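Local coordinates for ABC transporter substrate binding protein (Ribose) (Agrobacterium vitis, PDB 4WUT), which probably serves as the sugar-binding component of a bacterial ABC transporter and holds beta-D-fucopyranose in the cleft between its two lobes, at residues Trp38-Val41 / Gln42-Ala45; Asp70-Asn73 / Met74-Ala78; Met270-Lys273 / Gly274-Leu278; Asn302-Pro306 / Glu307-Val311. All blocks are in the same frame, centred on the assembly; numbering follows the deposited sequence.

Overall arrangement
Interactions 1 and 3 are neighbours: helix 36-49 and helix 267-282 pack against each other, with their contact centres about 10 Å apart. A45 CB meets V275 CG2 at 3.6 Å, and V41 CG1 lies 3.8 Å from the CA of G271, where the glycine lets the two helices come close. Interaction 2, on helix 68-80, has its centre about 20 Å from that of each of these two. Interaction 4, at the beta turn and short helix near the C-terminus, lies about 36 Å from interaction 2 between centres, across the chain's centre. Interaction 1 reaches the fucose through W38; the M270 side chain, in interaction 3, lies about 6 Å from the sugar without touching it.

Interaction 1: residues Trp38-Val41 / Gln42-Ala45; sequences WQNV and QKGA. With FCB (beta-D-fucopyranose), chain E.
K43 and N40 meet on the helix of a beta-alpha-beta unit, helix 36-49 between strands 25-29 and 56-60, in a periplasmic binding protein fold. From CB outward, the lysine first lies against backbone: CB is 3.3 Å from N40 O. CG stands opposite the lysine's own N (chi1 -169°), and the extended chain carries CD past the asparagine amide, 3.9 Å from N40 OD1. At the tip, NZ donates to a water that in turn donates to OD1, so a long flexible chain and a short amide are joined without touching at their polar ends. The other end of that amide, ND2, bonds S267 OG on helix 267-282, which fixes the asparagine between solvent and a neighbouring helix. Q42 makes a similar link: a second water donates to both Q42 OE1 and Q39 O. Near the start of the helix, W38 suits the sugar pocket because its large, mostly apolar ring brings CZ2 against sugar carbons while NE1 hydrogen-bonds E65. The backbone bond from Q42 N to W38 O (2.9 Å) ties this residue into the helix, and the ring reaches the fucose obliquely, W38 CZ2 lying 3.7 Å from FCB C4.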
ATOM      1  N   TRP A  38       7.642   3.430   1.092  1.00 14.61           N
ATOM      2  CA  TRP A  38       7.452   4.754   1.689  1.00 10.64           C
ATOM      3  C   TRP A  38       8.590   5.692   1.310  1.00 11.87           C
ATOM      4  O   TRP A  38       8.376   6.895   1.186  1.00 13.84           O
ATOM      5  CB  TRP A  38       7.249   4.690   3.218  1.00 11.84           C
ATOM      6  CG  TRP A  38       5.968   3.994   3.585  1.00  9.18           C
ATOM      7  CD1 TRP A  38       5.830   2.819   4.257  1.00 12.17           C
ATOM      8  CD2 TRP A  38       4.640   4.417   3.249  1.00  8.67           C
ATOM      9  NE1 TRP A  38       4.497   2.491   4.373  1.00 11.79           N
ATOM     10  CE2 TRP A  38       3.751   3.455   3.754  1.00 10.95           C
ATOM     11  CE3 TRP A  38       4.126   5.513   2.568  1.00 10.80           C
ATOM     12  CZ2 TRP A  38       2.371   3.557   3.592  1.00 11.75           C
ATOM     13  CZ3 TRP A  38       2.758   5.614   2.407  1.00 10.89           C
ATOM     14  CH2 TRP A  38       1.896   4.653   2.928  1.00 11.26           C
ATOM     15  N   GLN A  39       9.785   5.151   1.055  1.00 12.96           N
ATOM     16  CA  GLN A  39      10.875   6.000   0.597  1.00 14.30           C
ATOM     17  C   GLN A  39      10.622   6.548  -0.816  1.00 15.19           C
ATOM     18  O   GLN A  39      11.091   7.632  -1.163  1.00 16.73           O
ATOM     19  CB  GLN A  39      12.203   5.252   0.688  1.00 18.66           C
ATOM     20  CG  GLN A  39      12.665   5.112   2.133  1.00 21.51           C
ATOM     21  CD  GLN A  39      13.678   3.999   2.353  1.00 29.92           C
ATOM     22  OE1 GLN A  39      14.161   3.375   1.409  1.00 36.70           O
ATOM     23  NE2 GLN A  39      13.995   3.738   3.619  1.00 32.51           N
ATOM     24  N   ASN A  40       9.890   5.795  -1.632  1.00 15.39           N
ATOM     25  CA  ASN A  40       9.502   6.309  -2.950  1.00 16.31           C
ATOM     26  C   ASN A  40       8.418   7.395  -2.833  1.00 16.94           C
ATOM     27  O   ASN A  40       8.436   8.378  -3.576  1.00 14.66           O
ATOM     28  CB  ASN A  40       9.034   5.194  -3.873  1.00 14.07           C
ATOM     29  CG  ASN A  40       9.245   5.535  -5.348  1.00 16.95           C
ATOM     30  OD1 ASN A  40      10.312   6.023  -5.739  1.00 18.94           O
ATOM     31  ND2 ASN A  40       8.211   5.325  -6.167  1.00 17.31           N
ATOM     32  N   VAL A  41       7.495   7.234  -1.890  1.00 14.04           N
ATOM     33  CA  VAL A  41       6.564   8.321  -1.588  1.00 14.94           C
ATOM     34  C   VAL A  41       7.344   9.572  -1.158  1.00 13.93           C
ATOM     35  O   VAL A  41       7.065  10.666  -1.641  1.00 17.33           O
ATOM     36  CB  VAL A  41       5.565   7.909  -0.507  1.00 14.04           C
ATOM     37  CG1 VAL A  41       4.688   9.104  -0.096  1.00 15.08           C
ATOM     38  CG2 VAL A  41       4.718   6.751  -1.007  1.00 13.72           C
ATOM     39  N   GLN A  42       8.344   9.399  -0.283  1.00 13.49           N
ATOM     40  CA  GLN A  42       9.192  10.529   0.123  1.00 14.39           C
ATOM     41  C   GLN A  42       9.863  11.192  -1.086  1.00 15.94           C
ATOM     42  O   GLN A  42       9.971  12.407  -1.150  1.00 16.49           O
ATOM     43  CB  GLN A  42      10.265  10.083   1.117  1.00 19.14           C
ATOM     44  CG  GLN A  42      11.155  11.237   1.590  1.00 17.61           C
ATOM     45  CD  GLN A  42      12.193  10.796   2.599  1.00 20.22           C
ATOM     46  OE1 GLN A  42      12.606   9.628   2.637  1.00 23.28           O
ATOM     47  NE2 GLN A  42      12.633  11.734   3.421  1.00 20.65           N
ATOM     48  N   LYS A  43      10.352  10.383  -2.019  1.00 17.40           N
ATOM     49  CA  LYS A  43      10.982  10.910  -3.225  1.00 20.96           C
ATOM     50  C   LYS A  43      10.045  11.866  -3.976  1.00 22.64           C
ATOM     51  O   LYS A  43      10.455  12.951  -4.388  1.00 23.98           O
ATOM     52  CB  LYS A  43      11.429   9.751  -4.123  1.00 21.56           C
ATOM     53  CG  LYS A  43      12.335  10.164  -5.269  1.00 28.70           C
ATOM     54  CD  LYS A  43      12.872   8.939  -6.018  1.00 30.63           C
ATOM     55  CE  LYS A  43      13.425   9.327  -7.385  1.00 31.48           C
ATOM     56  NZ  LYS A  43      13.743   8.127  -8.216  1.00 36.93           N
ATOM     57  N   GLY A  44       8.798  11.446  -4.157  1.00 16.77           N
ATOM     58  CA  GLY A  44       7.794  12.267  -4.816  1.00 17.04           C
ATOM     59  C   GLY A  44       7.516  13.542  -4.042  1.00 17.16           C
ATOM     60  O   GLY A  44       7.414  14.619  -4.620  1.00 18.20           O
ATOM     61  N   ALA A  45       7.381  13.428  -2.731  1.00 16.20           N
ATOM     62  CA  ALA A  45       7.147  14.612  -1.907  1.00 19.25           C
ATOM     63  C   ALA A  45       8.305  15.608  -2.007  1.00 18.81           C
ATOM     64  O   ALA A  45       8.106  16.827  -2.073  1.00 22.73           O
ATOM     65  CB  ALA A  45       6.916  14.207  -0.466  1.00 16.34           C
TER
HETATM   66  C1  FCB E 404       1.683  -0.725   0.147  1.00  6.39           C
HETATM   67  C2  FCB E 404       0.435  -0.296   0.906  1.00 12.22           C
HETATM   68  C3  FCB E 404       0.752   0.565   2.003  1.00 13.19           C
HETATM   69  C4  FCB E 404       1.831  -0.080   2.913  1.00 13.17           C
HETATM   70  C5  FCB E 404       2.994  -0.471   1.959  1.00 12.00           C
HETATM   71  C6  FCB E 404       4.179  -1.140   2.715  1.00 13.06           C
HETATM   72  O1  FCB E 404       1.298  -1.750  -0.639  1.00 10.01           O
HETATM   73  O2  FCB E 404      -0.388   0.433  -0.047  1.00 11.33           O
HETATM   74  O3  FCB E 404      -0.483   0.776   2.734  1.00 13.33           O
HETATM   75  O4  FCB E 404       1.299  -1.214   3.643  1.00 15.67           O
HETATM   76  O5  FCB E 404       2.567  -1.382   1.044  1.00 14.30           O
HETATM   77  O   HOH W   1      13.446   8.839  -0.341  1.00 29.21           O
HETATM   78  O   HOH W   2      11.319   6.545  -8.196  1.00 28.90           O

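Interaction 2: residues Asp70-Asn73 / Met74-Ala78; sequences DQVN and MVENA
N73, M74 and V72 carry most of this i to i+4 contact on helix 68-80, one of the helices flanking the parallel sheet in the lobe that contains strands 25-29 and 85-88. V72 sends CG1 across the E76 side chain, obliquely, to within 3.5 Å of E76 OE2; the glutamate's methylene CG rests 3.3 Å from V72 O. The valine side chain also touches L96, which suits a branched apolar residue. E76 N bonds V72 O at 2.9 Å. M74, a selenomethionine here, starts beside the backbone N (chi1 -73°), which lays its CG 3.5 Å from D70 O, and then runs out extended, a flexible apolar arm on a partly exposed flank. Just before V72, Q71 points its amide inward, to S91 N, A89 O and V30 O, while V75 packs on I29 and L88. On the outer surface the polar N73 and N77 suit an exposed strip of helix. Their side chains approach with amide planes 85° apart, nearly perpendicular, and N73 OD1 comes 2.9 Å from N77 ND2.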
ATOM      1  N   ASP A  70       1.870   5.008  18.162  1.00  9.04           N
ATOM      2  CA  ASP A  70       3.005   5.861  17.856  1.00  9.45           C
ATOM      3  C   ASP A  70       2.671   6.827  16.734  1.00  8.97           C
ATOM      4  O   ASP A  70       3.114   7.975  16.752  1.00 12.10           O
ATOM      5  CB  ASP A  70       4.229   5.023  17.484  1.00 11.41           C
ATOM      6  CG  ASP A  70       4.922   4.420  18.688  1.00 20.79           C
ATOM      7  OD1 ASP A  70       4.641   4.835  19.840  1.00 19.13           O
ATOM      8  OD2 ASP A  70       5.783   3.538  18.481  1.00 21.85           O
ATOM      9  N   GLN A  71       1.917   6.369  15.726  1.00  8.35           N
ATOM     10  CA  GLN A  71       1.542   7.270  14.647  1.00  8.03           C
ATOM     11  C   GLN A  71       0.552   8.334  15.122  1.00  9.14           C
ATOM     12  O   GLN A  71       0.654   9.489  14.724  1.00 10.12           O
ATOM     13  CB  GLN A  71       0.998   6.528  13.417  1.00  7.49           C
ATOM     14  CG  GLN A  71       1.071   7.412  12.184  1.00  8.01           C
ATOM     15  CD  GLN A  71       0.261   6.907  11.021  1.00  8.21           C
ATOM     16  OE1 GLN A  71      -0.934   6.616  11.145  1.00  8.92           O
ATOM     17  NE2 GLN A  71       0.898   6.846   9.867  1.00  9.49           N
ATOM     18  N   VAL A  72      -0.407   7.940  15.957  1.00  9.14           N
ATOM     19  CA  VAL A  72      -1.329   8.899  16.543  1.00  8.90           C
ATOM     20  C   VAL A  72      -0.539   9.999  17.263  1.00  9.62           C
ATOM     21  O   VAL A  72      -0.782  11.182  17.100  1.00  9.65           O
ATOM     22  CB  VAL A  72      -2.275   8.212  17.535  1.00  9.66           C
ATOM     23  CG1 VAL A  72      -3.031   9.231  18.386  1.00 11.12           C
ATOM     24  CG2 VAL A  72      -3.273   7.275  16.799  1.00  9.19           C
ATOM     25  N   ASN A  73       0.412   9.590  18.085  1.00 10.07           N
ATOM     26  CA  ASN A  73       1.249  10.544  18.792  1.00 10.14           C
ATOM     27  C   ASN A  73       1.946  11.545  17.840  1.00 10.32           C
ATOM     28  O   ASN A  73       1.999  12.757  18.118  1.00 11.29           O
ATOM     29  CB  ASN A  73       2.240   9.764  19.664  1.00 11.10           C
ATOM     30  CG  ASN A  73       3.227  10.649  20.360  1.00 17.07           C
ATOM     31  OD1 ASN A  73       4.302  10.941  19.829  1.00 17.84           O
ATOM     32  ND2 ASN A  73       2.889  11.066  21.573  1.00 18.07           N
HETATM   33  N   MSE A  74       2.456  11.052  16.714  1.00 10.06           N
HETATM   34  CA  MSE A  74       3.092  11.914  15.721  1.00 10.75           C
HETATM   35  C   MSE A  74       2.151  12.952  15.139  1.00 10.17           C
HETATM   36  O   MSE A  74       2.525  14.105  14.973  1.00 12.71           O
HETATM   37  CB  MSE A  74       3.687  11.101  14.586  1.00 15.93           C
HETATM   38  CG  MSE A  74       4.909  10.379  15.002  1.00 13.78           C
HETATM   39 SE   MSE A  74       5.711   9.460  13.468  1.00 26.30          SE
HETATM   40  CE  MSE A  74       7.256   8.734  14.406  1.00 23.19           C
ATOM     41  N   VAL A  75       0.936  12.535  14.796  1.00  9.74           N
ATOM     42  CA  VAL A  75      -0.016  13.478  14.245  1.00 10.19           C
ATOM     43  C   VAL A  75      -0.435  14.521  15.317  1.00 10.70           C
ATOM     44  O   VAL A  75      -0.469  15.737  15.057  1.00 11.27           O
ATOM     45  CB  VAL A  75      -1.248  12.738  13.697  1.00  9.53           C
ATOM     46  CG1 VAL A  75      -2.284  13.732  13.225  1.00 10.06           C
ATOM     47  CG2 VAL A  75      -0.864  11.768  12.585  1.00 10.93           C
ATOM     48  N   GLU A  76      -0.703  14.061  16.537  1.00 10.23           N
ATOM     49  CA  GLU A  76      -1.047  14.970  17.617  1.00 10.86           C
ATOM     50  C   GLU A  76       0.051  15.994  17.810  1.00 11.75           C
ATOM     51  O   GLU A  76      -0.209  17.171  18.031  1.00 13.69           O
ATOM     52  CB  GLU A  76      -1.199  14.202  18.928  1.00 12.77           C
ATOM     53  CG  GLU A  76      -2.443  13.355  19.015  1.00 19.08           C
ATOM     54  CD  GLU A  76      -2.438  12.505  20.276  1.00 23.35           C
ATOM     55  OE1 GLU A  76      -1.383  12.440  20.976  1.00 24.92           O
ATOM     56  OE2 GLU A  76      -3.476  11.889  20.568  1.00 25.86           O
ATOM     57  N   ASN A  77       1.291  15.530  17.791  1.00 12.04           N
ATOM     58  CA  ASN A  77       2.420  16.404  17.996  1.00 16.11           C
ATOM     59  C   ASN A  77       2.565  17.440  16.883  1.00 14.56           C
ATOM     60  O   ASN A  77       2.911  18.594  17.131  1.00 16.90           O
ATOM     61  CB  ASN A  77       3.696  15.575  18.137  1.00 13.14           C
ATOM     62  CG  ASN A  77       3.754  14.803  19.458  1.00 14.51           C
ATOM     63  OD1 ASN A  77       3.006  15.091  20.394  1.00 17.53           O
ATOM     64  ND2 ASN A  77       4.657  13.831  19.529  1.00 17.68           N
ATOM     65  N   ALA A  78       2.283  17.011  15.654  1.00 12.49           N
ATOM     66  CA  ALA A  78       2.291  17.921  14.508  1.00 12.77           C
ATOM     67  C   ALA A  78       1.246  19.023  14.701  1.00 14.70           C
ATOM     68  O   ALA A  78       1.502  20.193  14.440  1.00 14.65           O
ATOM     69  CB  ALA A  78       2.057  17.151  13.206  1.00 13.17           C
TER

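Interaction 3: residues Met270-Lys273 / Gly274-Leu278; sequences MGEK and GVDTL
T277 reaches back one helical turn to K273, and its hydroxyl and backbone NH both donate to the lysine's carbonyl. The hydroxyl sits beside the threonine's own N, opposite its carbonyl carbon (chi1 -63°), the rotamer that turns OG1 toward the preceding turn; T277 OG1 is 2.7 Å from K273 O. T277 N donates to the same K273 O at 2.8 Å. The two donors approach from opposite faces of the carbonyl plane, so the oxygen is gripped from both sides and a buried hydroxyl has its proton satisfied inside the helix. The K273 side chain takes the other course: CG points away from its own N (chi1 -169°) and crosses the threonine obliquely, with K273 CG 3.8 Å from T277 OG1, before running on, extended, past I291 of strand 290-298.

E272 and D276 lie side by side and point the same way, their carboxylate planes 31° apart. E272 OE2 and D276 OD2 remain 5.0 Å apart; this proximity of like charges would probably be eased by the nearby K51, which forms a long, weak ion pair with E272. V275 turns CG2 to 3.5 Å from G271 O and packs against A48 of helix 36-49. Glycine suits the place of G271 because, lacking a side chain, it admits that neighbouring helix, while T277 and L278 face V111 on the sheet. Two neighbouring helices, each packed on the sheet and on each other, are typical of the layered alpha/beta architecture of periplasmic binding proteins.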
HETATM    1  N   MSE A 270       1.709   9.647  -5.222  1.00 16.27           N
HETATM    2  CA  MSE A 270       1.047   9.958  -3.964  1.00 15.79           C
HETATM    3  C   MSE A 270       1.823  11.029  -3.216  1.00 16.21           C
HETATM    4  O   MSE A 270       1.243  11.964  -2.646  1.00 15.21           O
HETATM    5  CB  MSE A 270       0.919   8.707  -3.098  1.00 15.65           C
HETATM    6  CG  MSE A 270      -0.051   7.665  -3.640  1.00 16.22           C
HETATM    7 SE   MSE A 270      -0.081   6.109  -2.463  1.00 21.35          SE
HETATM    8  CE  MSE A 270      -0.532   4.748  -3.765  1.00 17.23           C
ATOM      9  N   GLY A 271       3.145  10.900  -3.199  1.00 16.36           N
ATOM     10  CA  GLY A 271       3.981  11.885  -2.550  1.00 15.26           C
ATOM     11  C   GLY A 271       3.986  13.218  -3.291  1.00 17.20           C
ATOM     12  O   GLY A 271       3.796  14.265  -2.685  1.00 17.30           O
ATOM     13  N   GLU A 272       4.206  13.194  -4.610  1.00 16.25           N
ATOM     14  CA  GLU A 272       4.335  14.429  -5.365  1.00 16.91           C
ATOM     15  C   GLU A 272       3.007  15.189  -5.391  1.00 18.67           C
ATOM     16  O   GLU A 272       2.953  16.377  -5.043  1.00 17.59           O
ATOM     17  CB  GLU A 272       4.805  14.140  -6.794  1.00 20.62           C
ATOM     18  CG  GLU A 272       5.322  15.364  -7.537  1.00 21.39           C
ATOM     19  CD  GLU A 272       5.616  15.076  -8.993  1.00 29.91           C
ATOM     20  OE1 GLU A 272       4.981  14.163  -9.562  1.00 33.24           O
ATOM     21  OE2 GLU A 272       6.487  15.766  -9.562  1.00 34.93           O
ATOM     22  N   LYS A 273       1.939  14.506  -5.795  1.00 18.49           N
ATOM     23  CA  LYS A 273       0.629  15.156  -5.878  1.00 17.16           C
ATOM     24  C   LYS A 273       0.026  15.387  -4.503  1.00 16.83           C
ATOM     25  O   LYS A 273      -0.791  16.293  -4.315  1.00 18.31           O
ATOM     26  CB  LYS A 273      -0.348  14.368  -6.746  1.00 20.08           C
ATOM     27  CG  LYS A 273      -1.612  15.170  -7.038  1.00 19.56           C
ATOM     28  CD  LYS A 273      -2.243  14.812  -8.340  1.00 23.71           C
ATOM     29  CE  LYS A 273      -3.506  15.653  -8.525  1.00 30.75           C
ATOM     30  NZ  LYS A 273      -3.947  15.738  -9.936  1.00 28.83           N
ATOM     31  N   GLY A 274       0.441  14.597  -3.531  1.00 15.77           N
ATOM     32  CA  GLY A 274       0.029  14.855  -2.155  1.00 15.25           C
ATOM     33  C   GLY A 274       0.500  16.228  -1.698  1.00 15.22           C
ATOM     34  O   GLY A 274      -0.285  17.050  -1.178  1.00 15.20           O
ATOM     35  N   VAL A 275       1.792  16.485  -1.865  1.00 15.58           N
ATOM     36  CA  VAL A 275       2.364  17.765  -1.485  1.00 17.17           C
ATOM     37  C   VAL A 275       1.774  18.882  -2.373  1.00 16.73           C
ATOM     38  O   VAL A 275       1.392  19.947  -1.886  1.00 18.53           O
ATOM     39  CB  VAL A 275       3.913  17.725  -1.534  1.00 17.43           C
ATOM     40  CG1 VAL A 275       4.491  19.115  -1.434  1.00 20.43           C
ATOM     41  CG2 VAL A 275       4.457  16.864  -0.406  1.00 15.48           C
ATOM     42  N   ASP A 276       1.641  18.638  -3.668  1.00 19.18           N
ATOM     43  CA  ASP A 276       1.102  19.678  -4.529  1.00 21.19           C
ATOM     44  C   ASP A 276      -0.343  20.021  -4.148  1.00 17.45           C
ATOM     45  O   ASP A 276      -0.760  21.182  -4.271  1.00 18.71           O
ATOM     46  CB  ASP A 276       1.227  19.301  -6.003  1.00 20.70           C
ATOM     47  CG  ASP A 276       2.660  19.453  -6.521  1.00 30.14           C
ATOM     48  OD1 ASP A 276       3.424  20.277  -5.968  1.00 30.35           O
ATOM     49  OD2 ASP A 276       3.030  18.751  -7.480  1.00 31.00           O
ATOM     50  N   THR A 277      -1.089  19.039  -3.656  1.00 16.89           N
ATOM     51  CA  THR A 277      -2.483  19.281  -3.266  1.00 16.95           C
ATOM     52  C   THR A 277      -2.520  20.159  -2.017  1.00 16.51           C
ATOM     53  O   THR A 277      -3.328  21.093  -1.907  1.00 16.88           O
ATOM     54  CB  THR A 277      -3.242  17.950  -3.036  1.00 16.72           C
ATOM     55  OG1 THR A 277      -3.297  17.216  -4.277  1.00 18.90           O
ATOM     56  CG2 THR A 277      -4.642  18.216  -2.538  1.00 16.97           C
ATOM     57  N   LEU A 278      -1.640  19.858  -1.070  1.00 15.86           N
ATOM     58  CA  LEU A 278      -1.531  20.697   0.121  1.00 15.61           C
ATOM     59  C   LEU A 278      -1.094  22.122  -0.221  1.00 16.26           C
ATOM     60  O   LEU A 278      -1.610  23.076   0.339  1.00 16.31           O
ATOM     61  CB  LEU A 278      -0.583  20.071   1.133  1.00 15.11           C
ATOM     62  CG  LEU A 278      -1.188  18.858   1.842  1.00 14.73           C
ATOM     63  CD1 LEU A 278      -0.095  18.107   2.620  1.00 14.47           C
ATOM     64  CD2 LEU A 278      -2.370  19.239   2.759  1.00 14.78           C
TER

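Interaction 4: residues Asn302-Pro306 / Glu307-Val311; sequences NIDKP and EAKNV
A type I beta turn from N302 to K305 leads directly into the short helix 306-309, with K305 at the N-cap position. Within the turn K305 N bonds N302 O, and the same N302 O lies 3.4 Å from A308 CB, so the small alanine methyl lies against the turn's carbonyl. K305 O then accepts from K309 N at 3.0 Å, nearly straight at 177°, and takes a weak second bond from A308 N. P306 suits the first turn of a helix because its ring nitrogen has no hydrogen to offer, and its own carbonyl bonds N310 N at 2.9 Å. K309 folds its aliphatic chain back over the turn: CG lies beside the lysine's own N (chi1 -75°), and CE comes to 3.3 Å from D304 O. The charged ends stay farther apart, K309 NZ being 4.7 Å from D304 OD1. A water accepts from N302 ND2 and donates to E307 OE1 at 2.6 Å, while N302 OD1 holds T299 N. I303 and A308 face V298 of strand 290-298. Together these form a beta turn passing through an N-cap residue into a short helix with proline at its first position.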
ATOM      1  N   ASN A 302       5.223  -7.122 -19.737  1.00 20.16           N
ATOM      2  CA  ASN A 302       5.231  -5.658 -19.822  1.00 20.19           C
ATOM      3  C   ASN A 302       6.211  -4.943 -18.890  1.00 19.48           C
ATOM      4  O   ASN A 302       6.217  -3.729 -18.813  1.00 19.49           O
ATOM      5  CB  ASN A 302       3.820  -5.110 -19.585  1.00 20.35           C
ATOM      6  CG  ASN A 302       3.402  -5.199 -18.145  1.00 19.54           C
ATOM      7  OD1 ASN A 302       4.041  -5.879 -17.369  1.00 18.92           O
ATOM      8  ND2 ASN A 302       2.315  -4.513 -17.791  1.00 19.68           N
ATOM      9  N   ILE A 303       7.069  -5.693 -18.215  1.00 18.99           N
ATOM     10  CA  ILE A 303       7.920  -5.098 -17.186  1.00 18.35           C
ATOM     11  C   ILE A 303       8.890  -3.992 -17.650  1.00 18.65           C
ATOM     12  O   ILE A 303       9.285  -3.127 -16.857  1.00 18.25           O
ATOM     13  CB  ILE A 303       8.687  -6.186 -16.418  1.00 17.98           C
ATOM     14  CG1 ILE A 303       9.394  -5.577 -15.201  1.00 17.36           C
ATOM     15  CG2 ILE A 303       9.643  -6.889 -17.334  1.00 19.23           C
ATOM     16  CD1 ILE A 303       9.833  -6.598 -14.154  1.00 22.71           C
ATOM     17  N   ASP A 304       9.257  -4.009 -18.930  1.00 19.42           N
ATOM     18  CA  ASP A 304      10.127  -2.968 -19.468  1.00 19.87           C
ATOM     19  C   ASP A 304       9.383  -1.919 -20.297  1.00 20.49           C
ATOM     20  O   ASP A 304      10.000  -1.034 -20.895  1.00 21.05           O
ATOM     21  CB  ASP A 304      11.227  -3.591 -20.331  1.00 20.49           C
ATOM     22  CG  ASP A 304      12.179  -4.461 -19.527  1.00 20.82           C
ATOM     23  OD1 ASP A 304      12.726  -3.968 -18.513  1.00 27.24           O
ATOM     24  OD2 ASP A 304      12.384  -5.631 -19.917  1.00 26.48           O
ATOM     25  N   LYS A 305       8.064  -2.001 -20.352  1.00 20.52           N
ATOM     26  CA  LYS A 305       7.315  -0.959 -21.049  1.00 21.23           C
ATOM     27  C   LYS A 305       7.356   0.358 -20.255  1.00 20.96           C
ATOM     28  O   LYS A 305       7.503   0.338 -19.030  1.00 20.11           O
ATOM     29  CB  LYS A 305       5.877  -1.395 -21.267  1.00 21.50           C
ATOM     30  CG  LYS A 305       5.729  -2.533 -22.238  1.00 22.12           C
ATOM     31  CD  LYS A 305       4.267  -2.711 -22.613  1.00 27.52           C
ATOM     32  CE  LYS A 305       4.124  -3.465 -23.896  1.00 29.57           C
ATOM     33  NZ  LYS A 305       2.828  -3.181 -24.560  1.00 33.60           N
ATOM     34  N   PRO A 306       7.215   1.503 -20.931  1.00 21.76           N
ATOM     35  CA  PRO A 306       7.245   2.752 -20.158  1.00 21.59           C
ATOM     36  C   PRO A 306       6.206   2.825 -19.027  1.00 20.97           C
ATOM     37  O   PRO A 306       6.497   3.391 -17.974  1.00 20.39           O
ATOM     38  CB  PRO A 306       6.941   3.812 -21.209  1.00 22.78           C
ATOM     39  CG  PRO A 306       7.490   3.233 -22.468  1.00 23.45           C
ATOM     40  CD  PRO A 306       7.246   1.751 -22.385  1.00 22.91           C
ATOM     41  N   GLU A 307       5.017   2.272 -19.237  1.00 21.86           N
ATOM     42  CA  GLU A 307       3.944   2.357 -18.243  1.00 23.00           C
ATOM     43  C   GLU A 307       4.349   1.658 -16.947  1.00 21.60           C
ATOM     44  O   GLU A 307       3.984   2.085 -15.829  1.00 22.55           O
ATOM     45  CB  GLU A 307       2.662   1.765 -18.839  1.00 27.67           C
ATOM     46  CG  GLU A 307       1.849   0.850 -17.963  1.00 41.32           C
ATOM     47  CD  GLU A 307       0.470   0.562 -18.565  1.00 43.73           C
ATOM     48  OE1 GLU A 307       0.410  -0.102 -19.630  1.00 43.67           O
ATOM     49  OE2 GLU A 307      -0.546   1.014 -17.976  1.00 43.26           O
ATOM     50  N   ALA A 308       5.139   0.603 -17.085  1.00 19.24           N
ATOM     51  CA  ALA A 308       5.636  -0.104 -15.913  1.00 18.28           C
ATOM     52  C   ALA A 308       6.829   0.630 -15.314  1.00 17.93           C
ATOM     53  O   ALA A 308       6.878   0.848 -14.108  1.00 17.29           O
ATOM     54  CB  ALA A 308       5.996  -1.520 -16.261  1.00 18.20           C
ATOM     55  N   LYS A 309       7.776   1.033 -16.157  1.00 18.94           N
ATOM     56  CA  LYS A 309       8.950   1.768 -15.692  1.00 22.42           C
ATOM     57  C   LYS A 309       8.596   3.033 -14.907  1.00 20.37           C
ATOM     58  O   LYS A 309       9.303   3.392 -13.967  1.00 21.32           O
ATOM     59  CB  LYS A 309       9.855   2.099 -16.868  1.00 24.54           C
ATOM     60  CG  LYS A 309      10.628   0.906 -17.367  1.00 22.04           C
ATOM     61  CD  LYS A 309      11.380   1.281 -18.621  1.00 25.84           C
ATOM     62  CE  LYS A 309      12.400   0.238 -19.025  1.00 34.27           C
ATOM     63  NZ  LYS A 309      13.764   0.620 -18.569  1.00 43.37           N
ATOM     64  N   ASN A 310       7.480   3.670 -15.252  1.00 18.95           N
ATOM     65  CA  ASN A 310       7.038   4.890 -14.583  1.00 19.01           C
ATOM     66  C   ASN A 310       6.652   4.705 -13.105  1.00 22.26           C
ATOM     67  O   ASN A 310       6.695   5.656 -12.313  1.00 23.49           O
ATOM     68  CB  ASN A 310       5.865   5.494 -15.353  1.00 20.89           C
ATOM     69  CG  ASN A 310       5.343   6.796 -14.731  1.00 25.76           C
ATOM     70  OD1 ASN A 310       6.072   7.795 -14.615  1.00 31.07           O
ATOM     71  ND2 ASN A 310       4.065   6.800 -14.371  1.00 30.12           N
ATOM     72  N   VAL A 311       6.275   3.489 -12.729  1.00 17.66           N
ATOM     73  CA  VAL A 311       5.845   3.235 -11.350  1.00 16.92           C
ATOM     74  C   VAL A 311       6.781   2.296 -10.578  1.00 19.81           C
ATOM     75  O   VAL A 311       6.676   2.193  -9.363  1.00 19.50           O
ATOM     76  CB  VAL A 311       4.395   2.691 -11.285  1.00 17.42           C
ATOM     77  CG1 VAL A 311       3.408   3.769 -11.721  1.00 18.83           C
ATOM     78  CG2 VAL A 311       4.233   1.437 -12.123  1.00 19.02           C
TER
HETATM   79  O   HOH W   3       1.200  -2.546 -19.739  1.00 26.97           O